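Local coordinates for protein telomere length regulator taz1 (Schizosaccharomyces pombe, PDB 4ZMI) that binds double-stranded telomeric DNA and regulates telomere length and function, possibly as a negative regulator of telomerase, at residues T114-V124 / L148-N158. Numbering follows the deposited sequence.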
# COMPACT_ATOMS: atom_id res chain seq x y z
N THR A 114 8.38 -5.83 -11.51
CA THR A 114 9.55 -6.29 -10.76
C THR A 114 9.09 -7.07 -9.52
O THR A 114 9.90 -7.69 -8.83
CB THR A 114 10.42 -5.12 -10.28
OG1 THR A 114 9.64 -4.26 -9.44
CG2 THR A 114 10.97 -4.32 -11.46
N ASN A 115 7.79 -7.02 -9.26
CA ASN A 115 7.21 -7.66 -8.08
C ASN A 115 7.69 -7.08 -6.72
O ASN A 115 7.55 -7.73 -5.68
CB ASN A 115 7.43 -9.17 -8.13
CG ASN A 115 6.82 -9.80 -9.38
OD1 ASN A 115 5.75 -9.40 -9.82
ND2 ASN A 115 7.51 -10.77 -9.95
N LYS A 116 8.26 -5.88 -6.74
CA LYS A 116 8.64 -5.22 -5.48
C LYS A 116 7.42 -4.69 -4.72
O LYS A 116 7.40 -4.66 -3.50
CB LYS A 116 9.63 -4.08 -5.73
CG LYS A 116 11.05 -4.55 -6.03
CD LYS A 116 11.93 -3.34 -6.33
CE LYS A 116 13.37 -3.75 -6.60
NZ LYS A 116 14.22 -2.58 -6.98
N HIS A 117 6.40 -4.27 -5.47
CA HIS A 117 5.19 -3.70 -4.91
C HIS A 117 5.44 -2.79 -3.70
O HIS A 117 4.87 -3.00 -2.62
CB HIS A 117 4.20 -4.81 -4.57
CG HIS A 117 3.98 -5.78 -5.70
ND1 HIS A 117 3.40 -5.40 -6.90
CD2 HIS A 117 4.27 -7.09 -5.83
CE1 HIS A 117 3.34 -6.45 -7.70
NE2 HIS A 117 3.86 -7.48 -7.08
N LEU A 118 6.30 -1.80 -3.88
CA LEU A 118 6.62 -0.87 -2.80
C LEU A 118 5.38 -0.21 -2.24
O LEU A 118 5.29 -0.01 -1.05
CB LEU A 118 7.60 0.21 -3.27
CG LEU A 118 8.92 -0.33 -3.81
CD1 LEU A 118 9.76 0.83 -4.32
CD2 LEU A 118 9.63 -1.09 -2.73
N THR A 119 4.42 0.12 -3.10
CA THR A 119 3.25 0.88 -2.62
C THR A 119 2.30 0.01 -1.82
O THR A 119 1.74 0.44 -0.82
CB THR A 119 2.46 1.53 -3.75
OG1 THR A 119 3.36 2.21 -4.62
CG2 THR A 119 1.45 2.51 -3.21
N LEU A 120 2.10 -1.21 -2.28
CA LEU A 120 1.28 -2.15 -1.53
C LEU A 120 1.98 -2.45 -0.20
O LEU A 120 1.34 -2.52 0.86
CB LEU A 120 1.07 -3.43 -2.34
CG LEU A 120 0.12 -3.17 -3.50
CD1 LEU A 120 -0.00 -4.39 -4.42
CD2 LEU A 120 -1.22 -2.78 -2.95
N ARG A 121 3.30 -2.59 -0.24
CA ARG A 121 4.04 -2.80 1.00
C ARG A 121 3.75 -1.67 1.98
O ARG A 121 3.48 -1.91 3.17
CB ARG A 121 5.53 -2.92 0.74
CG ARG A 121 6.24 -3.65 1.85
CD ARG A 121 7.73 -3.59 1.68
NE ARG A 121 8.10 -4.01 0.34
CZ ARG A 121 9.33 -3.94 -0.13
NH1 ARG A 121 10.29 -3.47 0.64
NH2 ARG A 121 9.58 -4.34 -1.36
N SER A 122 3.79 -0.43 1.48
CA SER A 122 3.52 0.74 2.32
C SER A 122 2.14 0.63 2.92
O SER A 122 1.97 0.85 4.11
CB SER A 122 3.62 2.03 1.50
OG SER A 122 4.95 2.21 1.09
N ILE A 123 1.15 0.33 2.08
CA ILE A 123 -0.23 0.32 2.56
C ILE A 123 -0.45 -0.75 3.61
O ILE A 123 -1.04 -0.47 4.65
CB ILE A 123 -1.23 0.20 1.41
CG1 ILE A 123 -1.06 1.37 0.47
CG2 ILE A 123 -2.67 0.17 1.93
CD1 ILE A 123 -1.69 1.15 -0.88
N VAL A 124 0.02 -1.98 3.34
CA VAL A 124 -0.08 -3.06 4.33
C VAL A 124 0.60 -2.72 5.67
O VAL A 124 0.02 -2.92 6.72
CB VAL A 124 0.49 -4.39 3.77
CG1 VAL A 124 0.44 -5.49 4.84
CG2 VAL A 124 -0.27 -4.82 2.53
N LEU A 148 3.44 -10.51 -0.23
CA LEU A 148 4.36 -9.52 -0.78
C LEU A 148 5.77 -9.98 -0.51
O LEU A 148 6.66 -9.80 -1.33
CB LEU A 148 4.13 -8.14 -0.16
CG LEU A 148 2.73 -7.59 -0.40
CD1 LEU A 148 2.50 -6.31 0.39
CD2 LEU A 148 2.57 -7.36 -1.90
N VAL A 149 5.99 -10.61 0.64
CA VAL A 149 7.33 -11.10 0.96
C VAL A 149 7.75 -12.20 -0.03
O VAL A 149 8.88 -12.17 -0.55
CB VAL A 149 7.46 -11.56 2.42
CG1 VAL A 149 8.82 -12.17 2.69
CG2 VAL A 149 7.24 -10.36 3.34
N ILE A 150 6.84 -13.13 -0.33
CA ILE A 150 7.10 -14.19 -1.30
C ILE A 150 7.41 -13.57 -2.66
O ILE A 150 8.42 -13.91 -3.29
CB ILE A 150 5.90 -15.12 -1.52
CG1 ILE A 150 5.30 -15.57 -0.20
CG2 ILE A 150 6.33 -16.33 -2.31
CD1 ILE A 150 6.21 -16.43 0.61
N ARG A 151 6.53 -12.68 -3.10
CA ARG A 151 6.66 -12.04 -4.40
C ARG A 151 8.02 -11.37 -4.54
O ARG A 151 8.69 -11.52 -5.56
CB ARG A 151 5.49 -11.08 -4.68
CG ARG A 151 4.16 -11.84 -4.87
CD ARG A 151 3.00 -10.95 -5.34
NE ARG A 151 3.20 -10.45 -6.70
CZ ARG A 151 2.95 -11.16 -7.80
NH1 ARG A 151 2.51 -12.42 -7.70
NH2 ARG A 151 3.17 -10.62 -9.00
N TYR A 152 8.45 -10.66 -3.50
CA TYR A 152 9.74 -10.00 -3.58
C TYR A 152 10.87 -11.02 -3.72
O TYR A 152 11.61 -10.99 -4.70
CB TYR A 152 10.04 -9.13 -2.37
CG TYR A 152 11.36 -8.44 -2.50
CD1 TYR A 152 11.45 -7.21 -3.13
CD2 TYR A 152 12.52 -9.00 -2.00
CE1 TYR A 152 12.66 -6.56 -3.26
CE2 TYR A 152 13.74 -8.36 -2.13
CZ TYR A 152 13.80 -7.14 -2.77
OH TYR A 152 14.99 -6.47 -2.91
N PHE A 153 11.01 -11.89 -2.72
CA PHE A 153 12.15 -12.80 -2.66
C PHE A 153 12.02 -13.99 -3.56
O PHE A 153 12.87 -14.87 -3.53
CB PHE A 153 12.36 -13.34 -1.26
CG PHE A 153 12.70 -12.30 -0.27
CD1 PHE A 153 11.84 -12.01 0.78
CD2 PHE A 153 13.87 -11.59 -0.38
CE1 PHE A 153 12.15 -11.03 1.70
CE2 PHE A 153 14.19 -10.61 0.54
CZ PHE A 153 13.32 -10.32 1.58
N GLY A 154 10.95 -14.04 -4.34
CA GLY A 154 10.77 -15.13 -5.28
C GLY A 154 11.27 -14.72 -6.65
O GLY A 154 11.43 -15.55 -7.54
N THR A 155 11.51 -13.43 -6.81
CA THR A 155 11.96 -12.88 -8.08
C THR A 155 13.47 -12.68 -7.99
O THR A 155 13.94 -11.83 -7.22
CB THR A 155 11.24 -11.55 -8.36
OG1 THR A 155 9.82 -11.79 -8.40
CG2 THR A 155 11.71 -10.92 -9.68
N ASP A 156 14.23 -13.45 -8.77
CA ASP A 156 15.66 -13.57 -8.52
C ASP A 156 16.48 -12.36 -8.95
O ASP A 156 17.65 -12.25 -8.60
CB ASP A 156 16.23 -14.85 -9.14
CG ASP A 156 15.19 -15.61 -9.94
OD1 ASP A 156 14.62 -15.01 -10.87
OD2 ASP A 156 14.94 -16.80 -9.62
N SER A 157 15.87 -11.45 -9.68
CA SER A 157 16.54 -10.21 -10.04
C SER A 157 16.41 -9.16 -8.92
O SER A 157 17.01 -8.08 -9.00
CB SER A 157 16.00 -9.67 -11.36
OG SER A 157 14.61 -9.93 -11.47
N ASN A 158 15.63 -9.46 -7.89
CA ASN A 158 15.50 -8.57 -6.74
C ASN A 158 16.58 -8.84 -5.69
O ASN A 158 16.73 -9.98 -5.23
CB ASN A 158 14.09 -8.67 -6.11
CG ASN A 158 13.03 -7.98 -6.97
OD1 ASN A 158 13.33 -7.12 -7.78
ND2 ASN A 158 11.77 -8.38 -6.78
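Bent at chi3 (67°), the R151 side chain turns NE onto H117, whose chi1 of -50° sets CG beside the backbone N, anti to the carbonyl carbon, and lets the ring's NE2 meet R151 NE. In the all-helical domain of Taz1, placed in the TRF family by sequence, R151 lies on helix 137-154 and H117 at the N-cap just ahead of helix 118-130; segments 118-124 and 148-154 run nearly antiparallel, at 150° with axes 11.1 Å apart. R151 NE donates to H117 NE2 over 3.1 Å, within the guanidinium plane but tilted from the ring plane; H117 ND1 bonds to the carbonyl of D109, so both ring nitrogens are engaged. R151 NH2 also lies 3.0 Å from N115 OD1, the amide and guanidinium planes standing steeply to each other. A leucine in place of R151 would probably leave H117 NE2 without its donor and the ring less firmly fixed. Further into the helices, L148 CD1 packs on V124 CG2 at 3.8 Å. At the loop end, N115 ND2 donates in its amide plane to T155 OG1 (3.0 Å), a hydroxyl that in turn bonds to the carbonyl of R151. Beyond it, N158 ND2 reaches T114 O at 2.9 Å, nearly in line with the carbonyl bond.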